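Local atomic coordinates of 2-C-methyl-D-erythritol 2,4-cyclodiphosphate synthase (Thermus thermophilus, PDB entry 1IV3), a protein that catalyses the conversion of 4-diphosphocytidyl-2-C-methyl-D-erythritol 2-phosphate to 2-C-methyl-D-erythritol 2,4-cyclodiphosphate with release of CMP, a step of non-mevalonate isoprenoid biosynthesis. Residues 20-25 and 111-116; 36-42 and 72-77; 44-49 and 76-81. The protein carries 3 engineered substitutions. One frame throughout, in Å; residues are numbered along the deposited sequence.

Contact 1. Residues 20-25 and 111-116; sequences LCGLLI and ALVDSL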
# COMPACT_ATOMS: atom_id res chain seq x y z
N LEU A 20 -14.75 -9.80 9.02
CA LEU A 20 -13.35 -9.53 8.68
C LEU A 20 -12.59 -10.85 8.71
O LEU A 20 -12.73 -11.63 9.65
CB LEU A 20 -12.68 -8.51 9.60
CG LEU A 20 -13.05 -7.05 9.36
CD1 LEU A 20 -12.55 -6.16 10.50
CD2 LEU A 20 -12.50 -6.53 8.04
N CYS A 21 -11.82 -11.08 7.65
CA CYS A 21 -11.05 -12.31 7.60
C CYS A 21 -11.92 -13.56 7.66
O CYS A 21 -11.45 -14.62 8.07
CB CYS A 21 -10.04 -12.36 8.76
SG CYS A 21 -8.78 -11.06 8.66
N GLY A 22 -13.17 -13.44 7.24
CA GLY A 22 -14.09 -14.56 7.15
C GLY A 22 -14.90 -14.72 8.42
O GLY A 22 -15.78 -15.59 8.43
N LEU A 23 -14.64 -13.92 9.45
CA LEU A 23 -15.38 -14.07 10.70
C LEU A 23 -16.34 -12.92 11.01
O LEU A 23 -16.10 -11.75 10.66
CB LEU A 23 -14.40 -14.09 11.87
CG LEU A 23 -13.23 -15.07 11.78
CD1 LEU A 23 -12.40 -14.97 13.06
CD2 LEU A 23 -13.74 -16.49 11.51
N LEU A 24 -17.40 -13.26 11.75
CA LEU A 24 -18.25 -12.25 12.37
C LEU A 24 -17.55 -11.56 13.53
O LEU A 24 -17.11 -12.17 14.49
CB LEU A 24 -19.55 -12.90 12.85
CG LEU A 24 -20.84 -12.09 12.69
CD1 LEU A 24 -21.89 -12.57 13.69
CD2 LEU A 24 -20.62 -10.60 12.84
N ILE A 25 -17.42 -10.24 13.49
CA ILE A 25 -16.79 -9.55 14.60
C ILE A 25 -17.77 -8.65 15.36
O ILE A 25 -18.34 -7.71 14.78
CB ILE A 25 -15.62 -8.69 14.10
CG1 ILE A 25 -14.59 -9.54 13.34
CG2 ILE A 25 -14.97 -7.94 15.25
CD1 ILE A 25 -14.07 -10.65 14.24
N ALA A 111 -8.15 -15.39 16.61
CA ALA A 111 -9.19 -15.94 15.74
C ALA A 111 -9.00 -15.48 14.30
O ALA A 111 -9.14 -16.26 13.36
CB ALA A 111 -10.56 -15.52 16.24
N LEU A 112 -8.72 -14.20 14.08
CA LEU A 112 -8.55 -13.67 12.72
C LEU A 112 -7.39 -14.32 12.00
O LEU A 112 -7.47 -14.80 10.86
CB LEU A 112 -8.34 -12.16 12.81
CG LEU A 112 -9.58 -11.38 13.24
CD1 LEU A 112 -9.30 -9.95 13.68
CD2 LEU A 112 -10.55 -11.43 12.06
N VAL A 113 -6.25 -14.36 12.70
CA VAL A 113 -5.09 -15.02 12.09
C VAL A 113 -5.33 -16.50 11.84
O VAL A 113 -4.96 -17.06 10.81
CB VAL A 113 -3.84 -14.84 12.96
CG1 VAL A 113 -2.68 -15.66 12.42
CG2 VAL A 113 -3.52 -13.34 13.00
N ASP A 114 -5.98 -17.16 12.79
CA ASP A 114 -6.26 -18.58 12.59
C ASP A 114 -7.13 -18.78 11.35
O ASP A 114 -6.98 -19.72 10.62
CB ASP A 114 -7.02 -19.15 13.79
CG ASP A 114 -6.13 -19.42 14.99
OD1 ASP A 114 -4.90 -19.30 14.89
OD2 ASP A 114 -6.74 -19.78 16.02
N SER A 115 -8.09 -17.88 11.16
CA SER A 115 -9.01 -18.03 10.02
C SER A 115 -8.23 -17.85 8.74
O SER A 115 -8.32 -18.62 7.79
CB SER A 115 -10.16 -17.05 10.20
OG SER A 115 -11.08 -17.08 9.13
N LEU A 116 -7.39 -16.80 8.68
CA LEU A 116 -6.62 -16.62 7.45
C LEU A 116 -5.71 -17.82 7.17
O LEU A 116 -5.55 -18.24 6.02
CB LEU A 116 -5.77 -15.36 7.56
CG LEU A 116 -6.53 -14.02 7.55
CD1 LEU A 116 -5.53 -12.87 7.48
CD2 LEU A 116 -7.51 -13.97 6.38
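Ala-111, in the first turn or so of helix 109-120, meets the hairpin through the end of Leu-23, whose CD1 lies 3.7 Å from Ala-111 CB and 3.5 Å from Ala-111 O. Leu-112 follows as the main apolar knob. Its CA-to-CB bond runs sideways, but the m,t rotamer carries CD2 toward the hairpin, where it is 3.5 Å from Cys-21 CB, 4.1 Å from Leu-23 CD1, 4.2 Å from Ile-25 CD1 and 3.3 Å from Leu-20 O. Leu-112 also touches Phe-131 on strand 127-132, a residue assigned to the substrate-binding site. The surface it enters is a tight β-hairpin: Leu-20 to Leu-23 form a type I' turn that joins strands 18-20 and 23-25, closed by paired backbone bonds, Leu-20 N to Leu-23 O at 2.9 Å and Leu-23 N to Leu-20 O at 3.0 Å. Gly-22 occupies the second corner with phi 92° and psi -4°, where a CB would jam against the preceding carbonyl. One turn along the helix from Ala-111, Ser-115 supplies the polar link, its OG donating to Cys-21 O at 2.7 Å; Leu-23 CD2 packs 3.6 Å from the same OG. Leu-116 then brings CD2 to 3.8 Å from Cys-21 CB, and its side chain also touches Met-41 and Leu-44 of helix 39-50.

Contact 2. Residues 36-42 and 72-77; sequences DGDAAMH and RSEVFL. Engineered in segment 36-42: Met-41 (natural residue Leu). With MG (magnesium ion), chain G.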
# COMPACT_ATOMS: atom_id res chain seq x y z
N ASP A 36 -20.69 -9.05 1.92
CA ASP A 36 -20.52 -8.99 3.37
C ASP A 36 -19.57 -7.86 3.73
O ASP A 36 -19.29 -7.56 4.89
CB ASP A 36 -19.99 -10.32 3.92
CG ASP A 36 -18.73 -10.79 3.23
OD1 ASP A 36 -18.46 -12.01 3.30
OD2 ASP A 36 -18.04 -9.94 2.64
N GLY A 37 -19.03 -7.21 2.69
CA GLY A 37 -18.12 -6.12 2.95
C GLY A 37 -16.86 -6.47 3.71
O GLY A 37 -16.24 -5.59 4.35
N ASP A 38 -16.43 -7.73 3.64
CA ASP A 38 -15.21 -8.16 4.31
C ASP A 38 -13.97 -7.68 3.55
O ASP A 38 -13.50 -8.28 2.58
CB ASP A 38 -15.16 -9.68 4.40
CG ASP A 38 -14.08 -10.25 5.29
OD1 ASP A 38 -12.95 -9.71 5.33
OD2 ASP A 38 -14.37 -11.28 5.94
N ALA A 39 -13.44 -6.54 4.00
CA ALA A 39 -12.36 -5.86 3.29
C ALA A 39 -11.09 -6.69 3.23
O ALA A 39 -10.32 -6.63 2.26
CB ALA A 39 -12.16 -4.52 3.98
N ALA A 40 -10.80 -7.45 4.28
CA ALA A 40 -9.64 -8.34 4.34
C ALA A 40 -9.74 -9.38 3.22
O ALA A 40 -8.84 -9.54 2.40
CB ALA A 40 -9.56 -9.09 5.67
N MET A 41 -10.88 -10.08 3.20
CA MET A 41 -11.08 -11.07 2.15
C MET A 41 -10.97 -10.42 0.78
O MET A 41 -10.35 -10.96 -0.13
CB MET A 41 -12.44 -11.76 2.25
CG MET A 41 -12.62 -12.78 3.35
SD MET A 41 -11.74 -14.34 3.16
CE MET A 41 -10.36 -14.10 4.21
N HIS A 42 -11.59 -9.25 0.58
CA HIS A 42 -11.57 -8.67 -0.77
C HIS A 42 -10.17 -8.26 -1.21
O HIS A 42 -9.79 -8.53 -2.35
CB HIS A 42 -12.48 -7.44 -0.84
CG HIS A 42 -13.92 -7.84 -0.75
ND1 HIS A 42 -14.96 -6.95 -0.75
CD2 HIS A 42 -14.47 -9.08 -0.67
CE1 HIS A 42 -16.11 -7.61 -0.67
NE2 HIS A 42 -15.84 -8.90 -0.62
N ARG A 72 -20.70 -15.62 0.60
CA ARG A 72 -19.67 -15.12 1.50
C ARG A 72 -18.38 -14.81 0.76
O ARG A 72 -18.02 -15.50 -0.19
CB ARG A 72 -19.27 -16.16 2.54
CG ARG A 72 -20.26 -16.60 3.58
CD ARG A 72 -19.47 -17.40 4.63
NE ARG A 72 -20.38 -18.03 5.57
CZ ARG A 72 -20.00 -18.53 6.75
NH1 ARG A 72 -18.74 -18.46 7.14
NH2 ARG A 72 -20.95 -19.07 7.50
N SER A 73 -17.64 -13.79 1.18
CA SER A 73 -16.40 -13.43 0.49
C SER A 73 -15.33 -14.52 0.49
O SER A 73 -14.46 -14.58 -0.39
CB SER A 73 -15.86 -12.14 1.14
OG SER A 73 -16.79 -11.09 0.88
N GLU A 74 -15.36 -15.43 1.47
CA GLU A 74 -14.42 -16.55 1.44
C GLU A 74 -14.58 -17.41 0.19
O GLU A 74 -13.63 -18.02 -0.31
CB GLU A 74 -14.59 -17.44 2.68
CG GLU A 74 -14.01 -18.85 2.48
CD GLU A 74 -14.12 -19.70 3.73
OE1 GLU A 74 -14.93 -19.32 4.61
OE2 GLU A 74 -13.39 -20.71 3.82
N VAL A 75 -15.78 -17.46 -0.38
CA VAL A 75 -15.99 -18.23 -1.61
C VAL A 75 -15.23 -17.63 -2.79
O VAL A 75 -14.73 -18.34 -3.67
CB VAL A 75 -17.49 -18.27 -1.94
CG1 VAL A 75 -17.73 -18.73 -3.37
CG2 VAL A 75 -18.19 -19.17 -0.92
N PHE A 76 -15.14 -16.31 -2.80
CA PHE A 76 -14.38 -15.61 -3.82
C PHE A 76 -12.89 -15.89 -3.61
O PHE A 76 -12.17 -16.14 -4.56
CB PHE A 76 -14.61 -14.11 -3.79
CG PHE A 76 -16.09 -13.77 -3.83
CD1 PHE A 76 -16.98 -14.62 -4.46
CD2 PHE A 76 -16.54 -12.59 -3.25
CE1 PHE A 76 -18.33 -14.31 -4.48
CE2 PHE A 76 -17.90 -12.28 -3.27
CZ PHE A 76 -18.79 -13.15 -3.89
N LEU A 77 -12.45 -15.81 -2.36
CA LEU A 77 -11.03 -16.03 -2.09
C LEU A 77 -10.60 -17.42 -2.53
O LEU A 77 -9.58 -17.62 -3.18
CB LEU A 77 -10.75 -15.83 -0.59
CG LEU A 77 -9.29 -16.17 -0.23
CD1 LEU A 77 -8.45 -14.90 -0.34
CD2 LEU A 77 -9.25 -16.81 1.14
MG MG G . -15.00 -4.99 -0.61
O HOH W 1 -15.70 -4.43 -2.76
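Met-41, an engineered residue that replaces the natural Leu, lays its side chain over the start of helix 73-86: CB is 3.6 Å from Ser-73 CB, and SD is 3.9 Å from Glu-74 CA and 4.0 Å from Leu-77 CD2. Beside it runs a polar chain. Asp-36 OD1 accepts from Ser-73 N at 2.9 Å, while Asp-36 OD2 takes a very short 2.4 Å bond from Ser-73 OG and closes an Asx turn by accepting from Asp-38 N at 2.9 Å. Ser-73 OG in turn accepts from His-42 NE2 at 2.8 Å, lying at the ring edge. The bond ties the polar chain to the metal site of this IspF-family enzyme, for the other ring nitrogen, His-42 ND1, binds magnesium at 2.0 Å; Asp-8, His-10 and a water complete the observed ligands. Asp-38 is the N-cap of helix 39-50, its OD1 accepting from Met-41 N at 3.0 Å, and its carboxylate also receives the backbone amides of Cys-21 and Gly-22.

Contact 3. Residues 44-49 and 76-81; sequences LTDALL and FLREAM. Engineered in segment 76-81: Met-81 (natural residue Leu).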
# COMPACT_ATOMS: atom_id res chain seq x y z
N LEU A 44 -7.29 -9.48 -0.14
CA LEU A 44 -6.48 -10.68 -0.38
C LEU A 44 -6.85 -11.30 -1.72
O LEU A 44 -6.00 -11.77 -2.47
CB LEU A 44 -6.70 -11.72 0.74
CG LEU A 44 -6.06 -11.33 2.07
CD1 LEU A 44 -6.57 -12.17 3.23
CD2 LEU A 44 -4.54 -11.42 1.94
N THR A 45 -8.15 -11.30 -2.03
CA THR A 45 -8.60 -11.93 -3.29
C THR A 45 -8.07 -11.15 -4.49
O THR A 45 -7.53 -11.71 -5.46
CB THR A 45 -10.13 -12.01 -3.34
OG1 THR A 45 -10.65 -12.76 -2.23
CG2 THR A 45 -10.59 -12.77 -4.59
N ASP A 46 -8.22 -9.82 -4.44
CA ASP A 46 -7.66 -8.99 -5.50
C ASP A 46 -6.14 -9.19 -5.61
O ASP A 46 -5.60 -9.24 -6.72
CB ASP A 46 -7.97 -7.51 -5.30
CG ASP A 46 -9.29 -7.06 -5.90
OD1 ASP A 46 -9.91 -7.85 -6.65
OD2 ASP A 46 -9.72 -5.90 -5.65
N ALA A 47 -5.42 -9.28 -4.50
CA ALA A 47 -3.97 -9.45 -4.55
C ALA A 47 -3.60 -10.75 -5.25
O ALA A 47 -2.67 -10.79 -6.07
CB ALA A 47 -3.37 -9.41 -3.15
N LEU A 48 -4.32 -11.85 -4.92
CA LEU A 48 -4.09 -13.14 -5.59
C LEU A 48 -4.35 -13.05 -7.07
O LEU A 48 -3.54 -13.51 -7.89
CB LEU A 48 -5.01 -14.19 -4.96
CG LEU A 48 -4.67 -14.62 -3.52
CD1 LEU A 48 -5.78 -15.51 -2.95
CD2 LEU A 48 -3.34 -15.36 -3.44
N LEU A 49 -5.51 -12.48 -7.43
CA LEU A 49 -5.85 -12.36 -8.85
C LEU A 49 -4.79 -11.54 -9.57
O LEU A 49 -4.32 -11.86 -10.66
CB LEU A 49 -7.22 -11.69 -9.02
CG LEU A 49 -8.43 -12.47 -8.48
CD1 LEU A 49 -9.70 -11.65 -8.68
CD2 LEU A 49 -8.54 -13.83 -9.15
N PHE A 76 -15.14 -16.31 -2.80
CA PHE A 76 -14.38 -15.61 -3.82
C PHE A 76 -12.89 -15.89 -3.61
O PHE A 76 -12.17 -16.14 -4.56
CB PHE A 76 -14.61 -14.11 -3.79
CG PHE A 76 -16.09 -13.77 -3.83
CD1 PHE A 76 -16.98 -14.62 -4.46
CD2 PHE A 76 -16.54 -12.59 -3.25
CE1 PHE A 76 -18.33 -14.31 -4.48
CE2 PHE A 76 -17.90 -12.28 -3.27
CZ PHE A 76 -18.79 -13.15 -3.89
N LEU A 77 -12.45 -15.81 -2.36
CA LEU A 77 -11.03 -16.03 -2.09
C LEU A 77 -10.60 -17.42 -2.53
O LEU A 77 -9.58 -17.62 -3.18
CB LEU A 77 -10.75 -15.83 -0.59
CG LEU A 77 -9.29 -16.17 -0.23
CD1 LEU A 77 -8.45 -14.90 -0.34
CD2 LEU A 77 -9.25 -16.81 1.14
N ARG A 78 -11.43 -18.42 -2.17
CA ARG A 78 -11.12 -19.79 -2.60
C ARG A 78 -11.16 -19.96 -4.10
O ARG A 78 -10.37 -20.72 -4.68
CB ARG A 78 -12.12 -20.75 -1.93
CG ARG A 78 -12.07 -20.69 -0.41
CD ARG A 78 -12.67 -21.94 0.21
NE ARG A 78 -12.39 -22.06 1.65
CZ ARG A 78 -11.51 -22.94 2.12
NH1 ARG A 78 -10.87 -23.73 1.27
NH2 ARG A 78 -11.27 -23.03 3.42
N GLU A 79 -12.06 -19.28 -4.81
CA GLU A 79 -12.02 -19.41 -6.27
C GLU A 79 -10.74 -18.80 -6.83
O GLU A 79 -10.11 -19.32 -7.75
CB GLU A 79 -13.26 -18.75 -6.85
CG GLU A 79 -13.41 -18.75 -8.35
CD GLU A 79 -13.45 -20.11 -9.01
OE1 GLU A 79 -13.46 -21.17 -8.35
OE2 GLU A 79 -13.49 -20.11 -10.26
N ALA A 80 -10.32 -17.65 -6.27
CA ALA A 80 -9.07 -17.07 -6.76
C ALA A 80 -7.94 -18.03 -6.48
O ALA A 80 -7.01 -18.19 -7.28
CB ALA A 80 -8.79 -15.71 -6.11
N MET A 81 -7.96 -18.68 -5.33
CA MET A 81 -6.90 -19.63 -5.03
C MET A 81 -6.93 -20.73 -6.10
O MET A 81 -5.90 -21.18 -6.58
CB MET A 81 -7.03 -20.22 -3.61
CG MET A 81 -6.70 -19.25 -2.48
SD MET A 81 -7.13 -19.81 -0.82
CE MET A 81 -5.97 -21.16 -0.64
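Two helices run side by side here: the axes of segments 44-49 and 76-81 approach to 9.0 Å and are inclined by only 14°. The closest backbone approach is between Thr-45 and Leu-77, with CA atoms 4.9 Å apart, consistent with the small side chain of Thr-45. Its OG1 sits 3.3 Å from Leu-77 CA, and its CG2 lies 3.7 Å from Phe-76 O. The hydroxyl is engaged within its own helix, bonded to Met-41 O. Leu-77 is the bump coming the other way. Its CD1 fits between Leu-44 and Leu-48, 3.8 Å from Leu-44 CB and 3.8 Å from Leu-48 CD1. In this α/β subunit, helices 39-50 and 73-86 pack against each other in near-parallel orientation, while Leu-44 and Ala-47 of the former also touch strand 141-150 of the mixed sheet. One turn after Leu-77, Ala-80 is a small bump whose CB fills the hollow between Thr-45, Leu-48 and Leu-49, 3.8 Å from Thr-45 CG2, 4.2 Å from Leu-48 CB and 3.6 Å from Leu-49 CD2. Leu-48 CD1 also reaches 3.9 Å from CG of Met-81, an engineered residue in place of Leu. Towards the substrate site, the ring of Phe-76 stacks on that of Phe-61, a predicted substrate-binding residue.

Overall arrangement
From the N terminus, the chain passes through the hairpin of strands 18-20 and 23-25 and then enters helix 39-50, whose start serves contact 2 and whose later part serves contact 3. Helix 73-86 returns to both, and the two contacts share Phe-76 and Leu-77. Contact 3 starts and ends later than contact 2, so their loops are staggered rather than one within the other, 44-49/76-81 being the shorter. Contact 1 closes last and spans both, as helix 109-120 comes back to the hairpin; it touches contact 2 through Asp-38 and both others through Leu-116. Together they tie the hairpin to three helices, with contact 2 alone supplying a magnesium ligand.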